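Local coordinates for 11R-lipoxygenase (Gersemia fruticosa, PDB 3VF1), which probably incorporates molecular oxygen into fatty acids using a non-haem iron, as lipoxygenases do, and depends on calcium for its activity, at residues Q234-T237 and G243-H246; V468-Y473 and L564-F569. All coordinates share one frame; numbering follows the deposited sequence.

Contact 1: residues Q234-T237 and G243-H246; sequences QLIT and GLPH
Ile236 leans across to Gly243, Leu244 and Pro245, joining two parts of the long loop that runs from helix 208-213 to helix 247-250 in the lipoxygenase domain. The contact illustrates how one branched side chain can carry a whole contact between two irregular parts of a loop, just after a 3-10 turn that ends at Leu235: Ile236 does all the touching on its side, and its CA lies 6.1 Å from the CA of Leu244. The summed buried surface is a modest 135 Å².

The tight part is at the methyl CG2 of Ile236. With CG1 anti to the carbonyl carbon (chi1 -54°), CG2 is left anti to the backbone N and comes down over the flat face of the Gly243-Leu244 peptide. It stands almost directly above the Gly243 carbonyl carbon, CG2 to C 3.5 Å, while the distance from CG2 to Gly243 O is 3.4 Å. The amide Leu244 N is slightly farther from CG2, at 3.7 Å. Gly243 itself has a positive phi of 83°, a backbone shape that favours glycine.

The packing is looser toward Leu244, whose CD1 comes no nearer than 4.3 Å to Ile236 CG1; both residues are partly exposed, and Leu244 also rests on Arg233. The neighbouring Leu235 is buried against Ala622, Val623 and Val626 of helix 619-632, while Thr237 OG1 is hydrogen-bonded to Leu214 O and Ala239 N.

On the buried flank the Pro245 ring reaches Ile236 through its CD, which lies 3.9 Å from Ile236 CG1 and 4.1 Å from Ile236 CD1.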
loop_
_atom_site.group_PDB
_atom_site.type_symbol
_atom_site.label_atom_id
_atom_site.label_comp_id
_atom_site.label_asym_id
_atom_site.label_seq_id
_atom_site.Cartn_x
_atom_site.Cartn_y
_atom_site.Cartn_z
ATOM N N GLN A 234 23.880 -10.273 -13.669
ATOM C CA GLN A 234 23.352 -11.289 -14.573
ATOM C C GLN A 234 21.847 -11.462 -14.401
ATOM O O GLN A 234 21.161 -11.928 -15.310
ATOM C CB GLN A 234 24.043 -12.633 -14.331
ATOM C CG GLN A 234 25.517 -12.657 -14.692
ATOM C CD GLN A 234 26.158 -14.003 -14.421
ATOM O OE1 GLN A 234 25.467 -15.004 -14.225
ATOM N NE2 GLN A 234 27.485 -14.037 -14.406
ATOM N N LEU A 235 21.340 -11.086 -13.232
ATOM C CA LEU A 235 19.928 -11.271 -12.919
ATOM C C LEU A 235 19.046 -10.260 -13.642
ATOM O O LEU A 235 17.826 -10.422 -13.699
ATOM C CB LEU A 235 19.704 -11.177 -11.409
ATOM C CG LEU A 235 20.463 -12.210 -10.575
ATOM C CD1 LEU A 235 20.127 -12.071 -9.101
ATOM C CD2 LEU A 235 20.155 -13.617 -11.062
ATOM N N ILE A 236 19.659 -9.217 -14.194
ATOM C CA ILE A 236 18.911 -8.203 -14.926
ATOM C C ILE A 236 18.908 -8.507 -16.420
ATOM O O ILE A 236 19.738 -7.998 -17.176
ATOM C CB ILE A 236 19.477 -6.796 -14.688
ATOM C CG1 ILE A 236 19.553 -6.507 -13.188
ATOM C CG2 ILE A 236 18.617 -5.753 -15.391
ATOM C CD1 ILE A 236 18.235 -6.697 -12.459
ATOM N N THR A 237 17.965 -9.348 -16.830
ATOM C CA THR A 237 17.801 -9.718 -18.225
ATOM C C THR A 237 16.824 -8.760 -18.894
ATOM O O THR A 237 16.224 -7.917 -18.228
ATOM C CB THR A 237 17.251 -11.147 -18.342
ATOM O OG1 THR A 237 15.939 -11.202 -17.765
ATOM C CG2 THR A 237 18.162 -12.129 -17.622
ATOM N N GLY A 243 15.387 -2.283 -16.492
ATOM C CA GLY A 243 16.800 -2.307 -16.828
ATOM C C GLY A 243 17.705 -2.412 -15.615
ATOM O O GLY A 243 17.259 -2.750 -14.518
ATOM N N LEU A 244 18.985 -2.119 -15.819
ATOM C CA LEU A 244 19.979 -2.203 -14.754
ATOM C C LEU A 244 19.795 -1.078 -13.743
ATOM O O LEU A 244 19.854 0.099 -14.104
ATOM C CB LEU A 244 21.388 -2.128 -15.346
ATOM C CG LEU A 244 22.539 -2.260 -14.347
ATOM C CD1 LEU A 244 22.763 -3.719 -13.977
ATOM C CD2 LEU A 244 23.810 -1.639 -14.904
ATOM N N PRO A 245 19.576 -1.430 -12.466
ATOM C CA PRO A 245 19.452 -0.403 -11.427
ATOM C C PRO A 245 20.716 0.441 -11.322
ATOM O O PRO A 245 21.811 -0.075 -11.538
ATOM C CB PRO A 245 19.261 -1.217 -10.144
ATOM C CG PRO A 245 18.765 -2.543 -10.594
ATOM C CD PRO A 245 19.403 -2.788 -11.922
ATOM N N HIS A 246 20.565 1.719 -10.995
ATOM C CA HIS A 246 21.718 2.591 -10.810
ATOM C C HIS A 246 22.584 2.090 -9.659
ATOM O O HIS A 246 23.792 2.329 -9.631
ATOM C CB HIS A 246 21.272 4.032 -10.550
ATOM C CG HIS A 246 20.685 4.707 -11.751
ATOM N ND1 HIS A 246 19.335 4.954 -11.880
ATOM C CD2 HIS A 246 21.262 5.178 -12.880
ATOM C CE1 HIS A 246 19.107 5.554 -13.034
ATOM N NE2 HIS A 246 20.260 5.701 -13.660
#

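Contact 2: residues V468-Y473 and L564-F569; sequences VTFDSY and LTVVVF
The Phe470 ring turns its edge to Val566, with CG1 of the valine near the ring plane and 4.1 Å from Phe470 CE2. Beyond the two segments, Phe563 meets this ring with the planes about 30° apart, and Tyr539 packs edge-to-face with it. The Tyr473 ring has Thr469 O at its edge, in plane, and forms a cation-pi contact with Arg395, whose backbone O is also hydrogen-bonded to Tyr473 OH.

Val566 is the one helix residue that does the touching, a worked case of a single branched side chain serving two aromatic neighbours. Its CG1, anti to the backbone N (chi1 163°), is 3.9 Å from Tyr473 CB, where the two side chains cross at about a right angle. The second methyl, CG2, approaches the backbone instead, 4.0 Å from Tyr473 O.

The 3-10 turn 470-473 that carries both rings is bonded to the residue before it, Thr469. Ser472 OG donates to Thr469 O at 2.8 Å and is also bonded to Arg395 NH2, while Thr469 OG1 accepts from Asp471 N in an ST turn.

All three touching residues are buried in the helical core of the lipoxygenase domain, the Tyr473 side chain about 9 Å from that of the iron ligand His397, and Val566 lies on helix 557-579, which supplies the iron ligands His575 and Asn579.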
loop_
_atom_site.group_PDB
_atom_site.type_symbol
_atom_site.label_atom_id
_atom_site.label_comp_id
_atom_site.label_asym_id
_atom_site.label_seq_id
_atom_site.Cartn_x
_atom_site.Cartn_y
_atom_site.Cartn_z
ATOM N N VAL A 468 2.718 -0.182 18.108
ATOM C CA VAL A 468 2.342 0.821 17.117
ATOM C C VAL A 468 1.097 1.600 17.525
ATOM O O VAL A 468 0.171 1.049 18.120
ATOM C CB VAL A 468 2.092 0.189 15.728
ATOM C CG1 VAL A 468 0.757 -0.547 15.697
ATOM C CG2 VAL A 468 2.127 1.259 14.650
ATOM N N THR A 469 1.094 2.891 17.213
ATOM C CA THR A 469 -0.103 3.713 17.326
ATOM C C THR A 469 -0.223 4.550 16.059
ATOM O O THR A 469 0.699 4.589 15.247
ATOM C CB THR A 469 -0.058 4.650 18.549
ATOM O OG1 THR A 469 0.721 5.812 18.242
ATOM C CG2 THR A 469 0.535 3.938 19.757
ATOM N N PHE A 470 -1.355 5.221 15.891
ATOM C CA PHE A 470 -1.586 6.015 14.689
ATOM C C PHE A 470 -0.836 7.347 14.708
ATOM O O PHE A 470 -0.842 8.080 13.718
ATOM C CB PHE A 470 -3.084 6.246 14.475
ATOM C CG PHE A 470 -3.719 5.245 13.554
ATOM C CD1 PHE A 470 -4.125 4.006 14.026
ATOM C CD2 PHE A 470 -3.901 5.539 12.214
ATOM C CE1 PHE A 470 -4.705 3.080 13.175
ATOM C CE2 PHE A 470 -4.480 4.619 11.359
ATOM C CZ PHE A 470 -4.883 3.388 11.841
ATOM N N ASP A 471 -0.187 7.660 15.825
ATOM C CA ASP A 471 0.665 8.843 15.887
ATOM C C ASP A 471 1.818 8.711 14.898
ATOM O O ASP A 471 2.296 9.704 14.347
ATOM C CB ASP A 471 1.218 9.051 17.298
ATOM C CG ASP A 471 0.152 9.486 18.286
ATOM O OD1 ASP A 471 -0.955 9.866 17.845
ATOM O OD2 ASP A 471 0.427 9.456 19.504
ATOM N N SER A 472 2.258 7.476 14.674
ATOM C CA SER A 472 3.359 7.214 13.754
ATOM C C SER A 472 2.913 7.335 12.299
ATOM O O SER A 472 3.727 7.213 11.382
ATOM C CB SER A 472 3.952 5.825 14.008
ATOM O OG SER A 472 3.020 4.799 13.708
ATOM N N TYR A 473 1.621 7.575 12.089
ATOM C CA TYR A 473 1.086 7.753 10.744
ATOM C C TYR A 473 0.881 9.225 10.405
ATOM O O TYR A 473 0.630 9.570 9.252
ATOM C CB TYR A 473 -0.222 6.980 10.581
ATOM C CG TYR A 473 -0.008 5.516 10.292
ATOM C CD1 TYR A 473 0.204 4.608 11.320
ATOM C CD2 TYR A 473 -0.005 5.042 8.987
ATOM C CE1 TYR A 473 0.407 3.269 11.055
ATOM C CE2 TYR A 473 0.197 3.707 8.715
ATOM C CZ TYR A 473 0.400 2.826 9.751
ATOM O OH TYR A 473 0.600 1.497 9.475
ATOM N N LEU A 564 -8.921 10.261 7.613
ATOM C CA LEU A 564 -9.131 9.881 6.220
ATOM C C LEU A 564 -7.920 10.240 5.367
ATOM O O LEU A 564 -7.600 9.543 4.405
ATOM C CB LEU A 564 -10.385 10.557 5.666
ATOM C CG LEU A 564 -11.704 10.132 6.316
ATOM C CD1 LEU A 564 -12.853 10.973 5.786
ATOM C CD2 LEU A 564 -11.968 8.656 6.083
ATOM N N THR A 565 -7.248 11.332 5.720
ATOM C CA THR A 565 -6.032 11.732 5.026
ATOM C C THR A 565 -4.974 10.645 5.184
ATOM O O THR A 565 -4.277 10.296 4.231
ATOM C CB THR A 565 -5.480 13.062 5.571
ATOM O OG1 THR A 565 -6.409 14.120 5.298
ATOM C CG2 THR A 565 -4.144 13.399 4.927
ATOM N N VAL A 566 -4.863 10.109 6.397
ATOM C CA VAL A 566 -3.933 9.023 6.679
ATOM C C VAL A 566 -4.199 7.827 5.772
ATOM O O VAL A 566 -3.269 7.243 5.219
ATOM C CB VAL A 566 -4.032 8.567 8.151
ATOM C CG1 VAL A 566 -3.400 7.193 8.337
ATOM C CG2 VAL A 566 -3.378 9.588 9.071
ATOM N N VAL A 567 -5.468 7.466 5.623
ATOM C CA VAL A 567 -5.842 6.297 4.836
ATOM C C VAL A 567 -5.515 6.491 3.358
ATOM O O VAL A 567 -4.889 5.636 2.734
ATOM C CB VAL A 567 -7.343 5.977 4.980
ATOM C CG1 VAL A 567 -7.733 4.822 4.068
ATOM C CG2 VAL A 567 -7.678 5.649 6.424
ATOM N N VAL A 568 -5.945 7.618 2.799
ATOM C CA VAL A 568 -5.732 7.896 1.384
ATOM C C VAL A 568 -4.242 7.989 1.064
ATOM O O VAL A 568 -3.785 7.502 0.028
ATOM C CB VAL A 568 -6.424 9.209 0.957
ATOM C CG1 VAL A 568 -6.049 9.574 -0.475
ATOM C CG2 VAL A 568 -7.931 9.086 1.098
ATOM N N PHE A 569 -3.486 8.614 1.961
ATOM C CA PHE A 569 -2.054 8.793 1.758
ATOM C C PHE A 569 -1.307 7.465 1.823
ATOM O O PHE A 569 -0.409 7.213 1.025
ATOM C CB PHE A 569 -1.484 9.752 2.802
ATOM C CG PHE A 569 0.004 9.926 2.712
ATOM C CD1 PHE A 569 0.552 10.900 1.894
ATOM C CD2 PHE A 569 0.855 9.114 3.443
ATOM C CE1 PHE A 569 1.920 11.062 1.806
ATOM C CE2 PHE A 569 2.227 9.272 3.359
ATOM C CZ PHE A 569 2.759 10.246 2.541
#

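Both segments of contact 1 come earlier in the chain than either segment of contact 2, and the contact centres are about 35 Å apart, with nearest atoms about 23 Å apart. Both belong to the lipoxygenase domain, yet they share no helix. Contact 1 is a local closure, six residues apart in sequence, its centre about 25 Å from the centre of the chain and away from the iron. Contact 2 joins parts 91 residues apart, about 12 Å from that centre, and the side chain of Tyr473 is about 13 Å from the iron. The pair thus contrasts loop packing in an outer region with interior packing on helix 557-579 and against helix 369-410, the two helices that carry the iron-binding histidines.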